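PDB 6K9T: beta-lactamase, which probably hydrolyses beta-lactam antibiotics to substituted beta-amino acids as a class C serine beta-lactamase, and is caught here as an acyl-enzyme with ring-opened cefotaxime. Local coordinates for residues L66-S71 and G229-S234; N204-Y209 and N326-Y331; G70-T75 and I319-S324. All coordinates share one frame; numbering follows the deposited sequence.

Contact 1 of 3, residues L66-S71 and G229-S234; sequences LFEVGS and GIKTTS. With CEF (CEFOTAXIME, C3' cleaved, open, bound form), chain B.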
loop_
_atom_site.group_PDB
_atom_site.type_symbol
_atom_site.label_atom_id
_atom_site.label_comp_id
_atom_site.label_asym_id
_atom_site.label_seq_id
_atom_site.Cartn_x
_atom_site.Cartn_y
_atom_site.Cartn_z
ATOM N N LEU A 66 -5.424 15.767 -1.398
ATOM C CA LEU A 66 -5.063 14.598 -0.590
ATOM C C LEU A 66 -6.206 13.609 -0.600
ATOM O O LEU A 66 -7.378 13.949 -0.380
ATOM C CB LEU A 66 -4.813 14.995 0.866
ATOM C CG LEU A 66 -3.684 15.976 1.067
ATOM C CD1 LEU A 66 -3.875 16.596 2.431
ATOM C CD2 LEU A 66 -2.326 15.312 0.938
ATOM N N PHE A 67 -5.855 12.336 -0.872
ATOM C CA PHE A 67 -6.789 11.231 -0.824
ATOM C C PHE A 67 -6.363 10.248 0.253
ATOM O O PHE A 67 -5.164 10.096 0.482
ATOM C CB PHE A 67 -6.766 10.478 -2.156
ATOM C CG PHE A 67 -7.313 11.247 -3.351
ATOM C CD1 PHE A 67 -6.519 12.112 -4.045
ATOM C CD2 PHE A 67 -8.623 10.994 -3.786
ATOM C CE1 PHE A 67 -7.046 12.800 -5.137
ATOM C CE2 PHE A 67 -9.148 11.671 -4.869
ATOM C CZ PHE A 67 -8.376 12.545 -5.573
ATOM N N GLU A 68 -7.324 9.566 0.851
ATOM C CA GLU A 68 -6.993 8.390 1.680
ATOM C C GLU A 68 -6.515 7.257 0.803
ATOM O O GLU A 68 -7.177 6.981 -0.223
ATOM C CB GLU A 68 -8.190 7.943 2.497
ATOM C CG GLU A 68 -8.650 9.037 3.466
ATOM C CD GLU A 68 -9.915 8.731 4.154
ATOM O OE1 GLU A 68 -10.499 7.612 4.045
ATOM O OE2 GLU A 68 -10.384 9.651 4.874
ATOM N N VAL A 69 -5.423 6.588 1.127
ATOM C CA VAL A 69 -4.997 5.486 0.273
ATOM C C VAL A 69 -5.184 4.157 0.940
ATOM O O VAL A 69 -4.798 3.114 0.372
ATOM C CB VAL A 69 -3.557 5.719 -0.206
ATOM C CG1 VAL A 69 -3.472 7.009 -0.999
ATOM C CG2 VAL A 69 -2.575 5.636 0.955
ATOM N N GLY A 70 -5.759 4.109 2.124
ATOM C CA GLY A 70 -6.088 2.825 2.747
ATOM C C GLY A 70 -4.894 1.907 2.807
ATOM O O GLY A 70 -3.819 2.304 3.301
ATOM N N SER A 71 -5.088 0.684 2.333
ATOM C CA SER A 71 -4.065 -0.337 2.493
ATOM C C SER A 71 -2.776 -0.126 1.740
ATOM O O SER A 71 -1.818 -0.873 1.919
ATOM C CB SER A 71 -4.639 -1.676 2.110
ATOM O OG SER A 71 -5.600 -2.133 3.062
ATOM N N GLY A 229 -3.528 4.245 7.377
ATOM C CA GLY A 229 -3.593 5.664 7.828
ATOM C C GLY A 229 -3.112 6.766 6.874
ATOM O O GLY A 229 -3.272 7.944 7.210
ATOM N N ILE A 230 -2.490 6.445 5.755
ATOM C CA ILE A 230 -1.814 7.473 4.947
ATOM C C ILE A 230 -2.799 8.270 4.098
ATOM O O ILE A 230 -3.735 7.711 3.479
ATOM C CB ILE A 230 -0.762 6.855 4.049
ATOM C CG1 ILE A 230 0.343 6.291 4.932
ATOM C CG2 ILE A 230 -0.159 7.858 3.006
ATOM C CD1 ILE A 230 1.336 7.435 5.379
ATOM N N LYS A 231 -2.633 9.603 4.104
ATOM C CA LYS A 231 -3.320 10.541 3.178
ATOM C C LYS A 231 -2.236 11.148 2.342
ATOM O O LYS A 231 -1.225 11.594 2.872
ATOM C CB LYS A 231 -4.052 11.651 3.942
ATOM C CG LYS A 231 -5.372 11.289 4.507
ATOM C CD LYS A 231 -5.381 10.327 5.562
ATOM C CE LYS A 231 -4.738 10.743 6.803
ATOM N NZ LYS A 231 -5.178 9.841 8.074
ATOM N N THR A 232 -2.408 11.212 1.012
ATOM C CA THR A 232 -1.340 11.723 0.154
ATOM C C THR A 232 -1.860 12.234 -1.169
ATOM O O THR A 232 -3.025 12.022 -1.502
ATOM C CB THR A 232 -0.320 10.584 -0.143
ATOM O OG1 THR A 232 0.833 11.033 -0.880
ATOM C CG2 THR A 232 -0.978 9.483 -0.823
ATOM N N THR A 233 -1.014 12.946 -1.887
ATOM C CA THR A 233 -1.332 13.362 -3.281
ATOM C C THR A 233 -0.854 12.287 -4.260
ATOM O O THR A 233 0.026 11.453 -3.957
ATOM C CB THR A 233 -0.638 14.666 -3.641
ATOM O OG1 THR A 233 0.783 14.468 -3.592
ATOM C CG2 THR A 233 -1.036 15.776 -2.670
ATOM N N SER A 234 -1.441 12.307 -5.450
ATOM C CA SER A 234 -0.934 11.407 -6.460
ATOM C C SER A 234 0.489 11.721 -6.842
ATOM O O SER A 234 1.206 10.809 -7.189
ATOM C CB SER A 234 -1.854 11.449 -7.698
ATOM O OG SER A 234 -1.840 12.771 -8.240
HETATM S S1 CEF B . -9.377 -4.826 3.954
HETATM C C1 CEF B . -9.647 -6.076 2.841
HETATM C C2 CEF B . -10.382 -5.673 1.528
HETATM C C3 CEF B . -10.972 -6.528 0.613
HETATM C C4 CEF B . -10.031 -4.128 1.113
HETATM C C5 CEF B . -10.523 -3.478 -0.152
HETATM O O1 CEF B . -11.702 -3.651 -0.597
HETATM O O2 CEF B . -9.675 -2.774 -0.752
HETATM N N1 CEF B . -9.137 -3.276 1.903
HETATM C C6 CEF B . -8.419 -3.832 3.021
HETATM C C7 CEF B . -7.878 -2.563 3.763
HETATM C C8 CEF B . -6.927 -2.018 2.779
HETATM O O3 CEF B . -7.231 -1.103 2.010
HETATM N N2 CEF B . -8.916 -1.621 3.972
HETATM C C9 CEF B . -9.571 -1.650 5.211
HETATM O O4 CEF B . -9.199 -2.433 6.069
HETATM C C10 CEF B . -10.731 -0.718 5.374
HETATM N N3 CEF B . -10.805 0.243 6.232
HETATM O O5 CEF B . -9.824 0.472 7.110
HETATM C C11 CEF B . -10.113 1.766 7.649
HETATM C C12 CEF B . -11.829 -0.936 4.366
HETATM C C13 CEF B . -11.843 -1.795 3.201
HETATM S S2 CEF B . -13.244 -1.612 2.517
HETATM C C14 CEF B . -13.990 -0.539 3.404
HETATM N N4 CEF B . -15.289 -0.048 3.171
HETATM N N5 CEF B . -13.166 -0.144 4.493
HETATM O O HOH W 1 -5.905 6.114 4.252
#

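Contact 2 of 3, residues N204-Y209 and N326-Y331; sequences NYAWGY and NGFGAY. With CEF (CEFOTAXIME, C3' cleaved, open, bound form), chain B.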
loop_
_atom_site.group_PDB
_atom_site.type_symbol
_atom_site.label_atom_id
_atom_site.label_comp_id
_atom_site.label_asym_id
_atom_site.label_seq_id
_atom_site.Cartn_x
_atom_site.Cartn_y
_atom_site.Cartn_z
ATOM N N ASN A 204 -7.360 20.897 1.369
ATOM C CA ASN A 204 -6.937 20.014 0.263
ATOM C C ASN A 204 -7.351 18.559 0.522
ATOM O O ASN A 204 -7.128 17.724 -0.357
ATOM C CB ASN A 204 -5.416 20.086 0.041
ATOM C CG ASN A 204 -4.979 21.404 -0.450
ATOM O OD1 ASN A 204 -5.700 22.054 -1.214
ATOM N ND2 ASN A 204 -3.819 21.871 0.019
ATOM N N TYR A 205 -7.954 18.214 1.648
ATOM C CA TYR A 205 -8.215 16.836 1.989
ATOM C C TYR A 205 -9.588 16.532 1.398
ATOM O O TYR A 205 -10.621 16.990 1.882
ATOM C CB TYR A 205 -8.170 16.666 3.520
ATOM C CG TYR A 205 -8.373 15.311 4.101
ATOM C CD1 TYR A 205 -8.516 14.151 3.322
ATOM C CD2 TYR A 205 -8.386 15.160 5.499
ATOM C CE1 TYR A 205 -8.715 12.881 3.911
ATOM C CE2 TYR A 205 -8.598 13.908 6.075
ATOM C CZ TYR A 205 -8.724 12.769 5.306
ATOM O OH TYR A 205 -8.919 11.541 5.907
ATOM N N ALA A 206 -9.592 15.768 0.316
ATOM C CA ALA A 206 -10.856 15.349 -0.298
ATOM C C ALA A 206 -11.791 14.679 0.646
ATOM O O ALA A 206 -11.329 13.994 1.571
ATOM C CB ALA A 206 -10.526 14.373 -1.491
ATOM N N TRP A 207 -13.100 14.821 0.446
ATOM C CA TRP A 207 -14.076 13.970 1.148
ATOM C C TRP A 207 -14.222 12.650 0.398
ATOM O O TRP A 207 -14.205 12.648 -0.861
ATOM C CB TRP A 207 -15.446 14.704 1.288
ATOM C CG TRP A 207 -15.342 15.762 2.360
ATOM C CD1 TRP A 207 -15.059 17.081 2.166
ATOM C CD2 TRP A 207 -15.431 15.555 3.772
ATOM N NE1 TRP A 207 -14.987 17.741 3.409
ATOM C CE2 TRP A 207 -15.200 16.807 4.389
ATOM C CE3 TRP A 207 -15.648 14.438 4.568
ATOM C CZ2 TRP A 207 -15.228 16.962 5.785
ATOM C CZ3 TRP A 207 -15.686 14.595 5.966
ATOM C CH2 TRP A 207 -15.476 15.851 6.539
ATOM N N GLY A 208 -14.313 11.554 1.129
ATOM C CA GLY A 208 -14.736 10.308 0.528
ATOM C C GLY A 208 -16.231 10.203 0.447
ATOM O O GLY A 208 -16.937 10.832 1.268
ATOM N N TYR A 209 -16.736 9.416 -0.476
ATOM C CA TYR A 209 -18.192 9.220 -0.596
ATOM C C TYR A 209 -18.489 7.774 -0.466
ATOM O O TYR A 209 -17.989 6.956 -1.234
ATOM C CB TYR A 209 -18.718 9.836 -1.932
ATOM C CG TYR A 209 -18.603 11.341 -1.798
ATOM C CD1 TYR A 209 -17.428 12.034 -2.133
ATOM C CD2 TYR A 209 -19.623 12.065 -1.191
ATOM C CE1 TYR A 209 -17.290 13.423 -1.924
ATOM C CE2 TYR A 209 -19.506 13.442 -0.973
ATOM C CZ TYR A 209 -18.344 14.114 -1.320
ATOM O OH TYR A 209 -18.182 15.476 -1.118
ATOM N N ASN A 326 -13.723 3.431 3.615
ATOM C CA ASN A 326 -15.154 3.624 3.364
ATOM C C ASN A 326 -15.494 4.586 2.251
ATOM O O ASN A 326 -16.489 4.398 1.549
ATOM C CB ASN A 326 -15.837 4.110 4.652
ATOM C CG ASN A 326 -16.029 3.023 5.636
ATOM O OD1 ASN A 326 -16.057 1.838 5.292
ATOM N ND2 ASN A 326 -16.223 3.420 6.891
ATOM N N GLY A 327 -14.644 5.565 2.034
ATOM C CA GLY A 327 -14.942 6.614 1.049
ATOM C C GLY A 327 -13.976 6.653 -0.127
ATOM O O GLY A 327 -14.141 7.523 -0.955
ATOM N N PHE A 328 -12.962 5.766 -0.155
ATOM C CA PHE A 328 -11.890 5.951 -1.137
ATOM C C PHE A 328 -11.426 4.631 -1.772
ATOM O O PHE A 328 -11.516 3.550 -1.143
ATOM C CB PHE A 328 -10.642 6.607 -0.500
ATOM C CG PHE A 328 -10.856 8.049 -0.100
ATOM C CD1 PHE A 328 -11.427 8.369 1.128
ATOM C CD2 PHE A 328 -10.341 9.095 -0.899
ATOM C CE1 PHE A 328 -11.503 9.730 1.505
ATOM C CE2 PHE A 328 -10.482 10.425 -0.509
ATOM C CZ PHE A 328 -11.052 10.700 0.694
ATOM N N GLY A 329 -10.859 4.739 -2.955
ATOM C CA GLY A 329 -10.272 3.557 -3.608
ATOM C C GLY A 329 -9.013 3.948 -4.326
ATOM O O GLY A 329 -9.049 4.915 -5.106
ATOM N N ALA A 330 -7.927 3.198 -4.093
ATOM C CA ALA A 330 -6.621 3.508 -4.617
ATOM C C ALA A 330 -5.979 2.251 -5.221
ATOM O O ALA A 330 -6.278 1.096 -4.843
ATOM C CB ALA A 330 -5.729 4.064 -3.488
ATOM N N TYR A 331 -5.010 2.486 -6.114
ATOM C CA TYR A 331 -4.208 1.401 -6.738
ATOM C C TYR A 331 -2.889 1.906 -7.192
ATOM O O TYR A 331 -2.832 2.996 -7.755
ATOM C CB TYR A 331 -4.961 0.812 -7.945
ATOM C CG TYR A 331 -4.287 -0.391 -8.554
ATOM C CD1 TYR A 331 -4.072 -1.582 -7.833
ATOM C CD2 TYR A 331 -3.857 -0.376 -9.876
ATOM C CE1 TYR A 331 -3.432 -2.726 -8.416
ATOM C CE2 TYR A 331 -3.260 -1.505 -10.460
ATOM C CZ TYR A 331 -3.093 -2.667 -9.720
ATOM O OH TYR A 331 -2.478 -3.749 -10.316
HETATM S S1 CEF B . -9.377 -4.826 3.954
HETATM C C1 CEF B . -9.647 -6.076 2.841
HETATM C C2 CEF B . -10.382 -5.673 1.528
HETATM C C3 CEF B . -10.972 -6.528 0.613
HETATM C C4 CEF B . -10.031 -4.128 1.113
HETATM C C5 CEF B . -10.523 -3.478 -0.152
HETATM O O1 CEF B . -11.702 -3.651 -0.597
HETATM O O2 CEF B . -9.675 -2.774 -0.752
HETATM N N1 CEF B . -9.137 -3.276 1.903
HETATM C C6 CEF B . -8.419 -3.832 3.021
HETATM C C7 CEF B . -7.878 -2.563 3.763
HETATM C C8 CEF B . -6.927 -2.018 2.779
HETATM O O3 CEF B . -7.231 -1.103 2.010
HETATM N N2 CEF B . -8.916 -1.621 3.972
HETATM C C9 CEF B . -9.571 -1.650 5.211
HETATM O O4 CEF B . -9.199 -2.433 6.069
HETATM C C10 CEF B . -10.731 -0.718 5.374
HETATM N N3 CEF B . -10.805 0.243 6.232
HETATM O O5 CEF B . -9.824 0.472 7.110
HETATM C C11 CEF B . -10.113 1.766 7.649
HETATM C C12 CEF B . -11.829 -0.936 4.366
HETATM C C13 CEF B . -11.843 -1.795 3.201
HETATM S S2 CEF B . -13.244 -1.612 2.517
HETATM C C14 CEF B . -13.990 -0.539 3.404
HETATM N N4 CEF B . -15.289 -0.048 3.171
HETATM N N5 CEF B . -13.166 -0.144 4.493
HETATM O O HOH W 2 -17.122 4.469 -1.272
#

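Contact 3 of 3, residues G70-T75 and I319-S324; sequences GSLSKT and INKTGS. With CEF (CEFOTAXIME, C3' cleaved, open, bound form), chain B.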
loop_
_atom_site.group_PDB
_atom_site.type_symbol
_atom_site.label_atom_id
_atom_site.label_comp_id
_atom_site.label_asym_id
_atom_site.label_seq_id
_atom_site.Cartn_x
_atom_site.Cartn_y
_atom_site.Cartn_z
ATOM N N GLY A 70 -5.759 4.109 2.124
ATOM C CA GLY A 70 -6.088 2.825 2.747
ATOM C C GLY A 70 -4.894 1.907 2.807
ATOM O O GLY A 70 -3.819 2.304 3.301
ATOM N N SER A 71 -5.088 0.684 2.333
ATOM C CA SER A 71 -4.065 -0.337 2.493
ATOM C C SER A 71 -2.776 -0.126 1.740
ATOM O O SER A 71 -1.818 -0.873 1.919
ATOM C CB SER A 71 -4.639 -1.676 2.110
ATOM O OG SER A 71 -5.600 -2.133 3.062
ATOM N N LEU A 72 -2.714 0.914 0.903
ATOM C CA LEU A 72 -1.357 1.256 0.385
ATOM C C LEU A 72 -0.433 1.623 1.537
ATOM O O LEU A 72 0.797 1.452 1.426
ATOM C CB LEU A 72 -1.356 2.418 -0.608
ATOM C CG LEU A 72 -1.655 2.139 -2.085
ATOM C CD1 LEU A 72 -2.746 1.214 -2.347
ATOM C CD2 LEU A 72 -1.776 3.417 -2.869
ATOM N N SER A 73 -1.036 2.049 2.667
ATOM C CA SER A 73 -0.290 2.367 3.886
ATOM C C SER A 73 0.570 1.180 4.343
ATOM O O SER A 73 1.585 1.395 4.971
ATOM C CB SER A 73 -1.269 2.763 5.015
ATOM O OG SER A 73 -2.098 3.846 4.597
ATOM N N LYS A 74 0.182 -0.067 4.042
ATOM C CA LYS A 74 0.944 -1.237 4.480
ATOM C C LYS A 74 2.342 -1.214 3.886
ATOM O O LYS A 74 3.298 -1.747 4.505
ATOM C CB LYS A 74 0.193 -2.535 4.108
ATOM C CG LYS A 74 -1.206 -2.652 4.765
ATOM C CD LYS A 74 -1.615 -4.110 4.665
ATOM C CE LYS A 74 -2.875 -4.413 5.507
ATOM N NZ LYS A 74 -4.099 -3.915 4.771
ATOM N N THR A 75 2.498 -0.705 2.666
ATOM C CA THR A 75 3.820 -0.707 2.082
ATOM C C THR A 75 4.758 0.244 2.793
ATOM O O THR A 75 5.980 -0.010 2.757
ATOM C CB THR A 75 3.790 -0.410 0.552
ATOM O OG1 THR A 75 3.371 0.938 0.322
ATOM C CG2 THR A 75 2.815 -1.298 -0.188
ATOM N N ILE A 319 4.567 -5.183 -10.058
ATOM C CA ILE A 319 4.484 -5.007 -8.562
ATOM C C ILE A 319 3.296 -4.121 -8.293
ATOM O O ILE A 319 3.074 -3.096 -8.971
ATOM C CB ILE A 319 5.749 -4.403 -8.019
ATOM C CG1 ILE A 319 6.953 -5.311 -8.377
ATOM C CG2 ILE A 319 5.610 -4.238 -6.504
ATOM C CD1 ILE A 319 8.279 -4.705 -7.934
ATOM N N ASN A 320 2.425 -4.509 -7.376
ATOM C CA ASN A 320 1.188 -3.724 -7.140
ATOM C C ASN A 320 0.662 -3.828 -5.740
ATOM O O ASN A 320 1.105 -4.683 -4.937
ATOM C CB ASN A 320 0.093 -4.101 -8.183
ATOM C CG ASN A 320 -0.520 -5.491 -8.023
ATOM O OD1 ASN A 320 -0.111 -6.365 -7.224
ATOM N ND2 ASN A 320 -1.481 -5.720 -8.860
ATOM N N LYS A 321 -0.216 -2.851 -5.432
ATOM C CA LYS A 321 -0.939 -2.867 -4.147
ATOM C C LYS A 321 -2.244 -2.105 -4.343
ATOM O O LYS A 321 -2.306 -1.056 -5.004
ATOM C CB LYS A 321 -0.101 -2.207 -3.029
ATOM C CG LYS A 321 -0.628 -2.337 -1.615
ATOM C CD LYS A 321 -0.479 -3.736 -1.076
ATOM C CE LYS A 321 -1.336 -3.924 0.233
ATOM N NZ LYS A 321 -2.838 -4.049 -0.073
ATOM N N THR A 322 -3.306 -2.636 -3.733
ATOM C CA THR A 322 -4.625 -1.958 -3.686
ATOM C C THR A 322 -4.870 -1.338 -2.326
ATOM O O THR A 322 -4.263 -1.770 -1.327
ATOM C CB THR A 322 -5.764 -2.919 -3.969
ATOM O OG1 THR A 322 -5.682 -4.032 -3.066
ATOM C CG2 THR A 322 -5.729 -3.411 -5.407
ATOM N N GLY A 323 -5.708 -0.301 -2.273
ATOM C CA GLY A 323 -6.131 0.142 -0.950
ATOM C C GLY A 323 -7.523 0.703 -1.036
ATOM O O GLY A 323 -7.934 1.300 -2.035
ATOM N N SER A 324 -8.280 0.587 0.043
ATOM C CA SER A 324 -9.636 1.163 0.101
ATOM C C SER A 324 -9.959 1.595 1.509
ATOM O O SER A 324 -9.439 1.036 2.470
ATOM C CB SER A 324 -10.701 0.183 -0.334
ATOM O OG SER A 324 -10.383 -0.386 -1.624
HETATM S S1 CEF B . -9.377 -4.826 3.954
HETATM C C1 CEF B . -9.647 -6.076 2.841
HETATM C C2 CEF B . -10.382 -5.673 1.528
HETATM C C3 CEF B . -10.972 -6.528 0.613
HETATM C C4 CEF B . -10.031 -4.128 1.113
HETATM C C5 CEF B . -10.523 -3.478 -0.152
HETATM O O1 CEF B . -11.702 -3.651 -0.597
HETATM O O2 CEF B . -9.675 -2.774 -0.752
HETATM N N1 CEF B . -9.137 -3.276 1.903
HETATM C C6 CEF B . -8.419 -3.832 3.021
HETATM C C7 CEF B . -7.878 -2.563 3.763
HETATM C C8 CEF B . -6.927 -2.018 2.779
HETATM O O3 CEF B . -7.231 -1.103 2.010
HETATM N N2 CEF B . -8.916 -1.621 3.972
HETATM C C9 CEF B . -9.571 -1.650 5.211
HETATM O O4 CEF B . -9.199 -2.433 6.069
HETATM C C10 CEF B . -10.731 -0.718 5.374
HETATM N N3 CEF B . -10.805 0.243 6.232
HETATM O O5 CEF B . -9.824 0.472 7.110
HETATM C C11 CEF B . -10.113 1.766 7.649
HETATM C C12 CEF B . -11.829 -0.936 4.366
HETATM C C13 CEF B . -11.843 -1.795 3.201
HETATM S S2 CEF B . -13.244 -1.612 2.517
HETATM C C14 CEF B . -13.990 -0.539 3.404
HETATM N N4 CEF B . -15.289 -0.048 3.171
HETATM N N5 CEF B . -13.166 -0.144 4.493
#

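Contact 1 of 3, residues L66-S71 and G229-S234
Glu68 and Lys231 stand side by side on one face of a short antiparallel ladder and point the same way, Glu68 CG lying 4.1 Å from Lys231 CD. Their charged ends part: the lysine chain bends at chi2 (67°) and chi3 (65°), which turns NZ back to bond the carbonyl O of Gly229 and leaves it bonded to Leu195 O as well, while the Glu68 carboxylate is taken by Tyr205, Val218 and Thr325. On the other face lie Phe67 and Thr232, an antiparallel hydrogen-bonded pair closed by Phe67 N to Thr232 O (2.9 Å) and Thr232 N to Phe67 O (3.0 Å). Past this pair the backbone is held once more, Val69 N to Ile230 O at 3.1 Å. Val69 then splits its two methyls. CG2 runs alongside Ile230, 3.8 Å from its CB, whereas CG1 meets Thr232 CG2 at 3.5 Å, the two side chains crossing at nearly a right angle. One water bridges Gly70 N and Ile230 O where the strands diverge. The ladder pairs edge strand 67-68 with central strand 231-232 of a small three-stranded antiparallel sheet; through Val69 and Gly70 the edge strand leads to Ser71, the acylated serine of the beta-lactamase active site.

Contact 2 of 3, residues N204-Y209 and N326-Y331
Beside the cephalosporin side-chain end of the active site, the turn between strands 317-325 and 328-335 meets the segment Asn204-Tyr209 in a close glycine-to-glycine approach. Gly208 CA and Gly327 CA are only 3.7 Å apart, a spacing that leaves no room for a side chain on the facing side of either residue. Gly327 O accepts a hydrogen bond from Tyr209 N at 3.2 Å; the donor lies in the carbonyl plane, on a lone pair, although the bond is bent, with 137° at the hydrogen. A water gives hydrogen bonds to both Tyr209 O and Asn326 O, joining the same two backbones a step further on.

Phe328 supplies the main side-chain contact. With CG anti to its carbonyl carbon (chi1 -69°), its ring reaches back to the glycine, and Phe328 CE1 comes to 3.4 Å from Gly208 N. Ala206 O lies at the ring edge, in plane, 3.4 Å from Phe328 CZ, and Ala206 CB touches Phe328 CE2 at 4.1 Å. Ala206 O accepts its hydrogen bond from His217 NE2, while Phe67 and Glu68 pack against the same phenylalanine.

Toward the ligand, Asn326 OD1 accepts a nearly straight hydrogen bond from the aminothiazole nitrogen N4 of cefotaxime (2.9 Å, 165°). The contact joins Asn204-Tyr209 to the turn leading into strand 328-335, at the part of the class C beta-lactamase site where the aminothiazole side chain of the cephalosporin lies.

Contact 3 of 3, residues G70-T75 and I319-S324
Ser71 OG is covalently joined to C8 of the opened cefotaxime, and the resulting ester carbonyl O3 sits between the two segments. It takes hydrogen bonds from Ser71 N (2.8 Å) and from Ser324 N (2.8 Å), the second much straighter, 167° against 132° at the hydrogen; these two amides form the oxyanion hole. Ser324 holds the ligand further through its O, which accepts from the ligand amide N2, and through OG, 2.6 Å from carboxylate O2.

Across this site the protein surfaces lie close without a direct hydrogen bond. Gly323 CA approaches Ser71 N to 3.5 Å, and its lack of a side chain lets the serine turn settle on the strand. Leu72 CD1 rests over the peptide between Thr322 and Gly323, 3.3 Å from Gly323 N. Lys321 starts with CG anti to its backbone N (chi1 -171°) and runs past Thr75, whose CG2 is 3.9 Å from Lys321 CG, with bends at chi2 and chi4 that bring Lys321 NZ to Thr322 O (3.0 Å).

A second shell fixes these groups. Both Lys74 NZ and Lys321 NZ hydrogen-bond Tyr156 OH, and Asn158 also holds Lys74, consistent with the SxxK, YxN and KTG motifs of class C beta-lactamases. Gly70 O accepts from Ser73 N and OG, tightening the turn at the serine, while Thr75 OG1 bonds Leu72 O. Helix 73-86 begins against strand 317-325, which is paired on its two flanks with strands 280-283 and 328-335 of the large antiparallel sheet.

Contacts 1 and 3 share Gly70 and Ser71, their centres about 10 Å apart, because the chain leaves strand 67-68, passes the acylated serine and enters helix 73-86. The centre of contact 2 lies about 8 Å from that of contact 1 and about 14 Å from that of contact 3. Along the chain the order is 66-71 and 70-75, then 204-209, 229-234, 319-324 and 326-331, so segments of contact 2 alternate with those of both others. Strands 317-325 and 328-335 are neighbours in the large antiparallel sheet, whereas contact 1 belongs to the small three-stranded one. Remote parts of the sequence thus converge around one cefotaxime, which all three contacts reach.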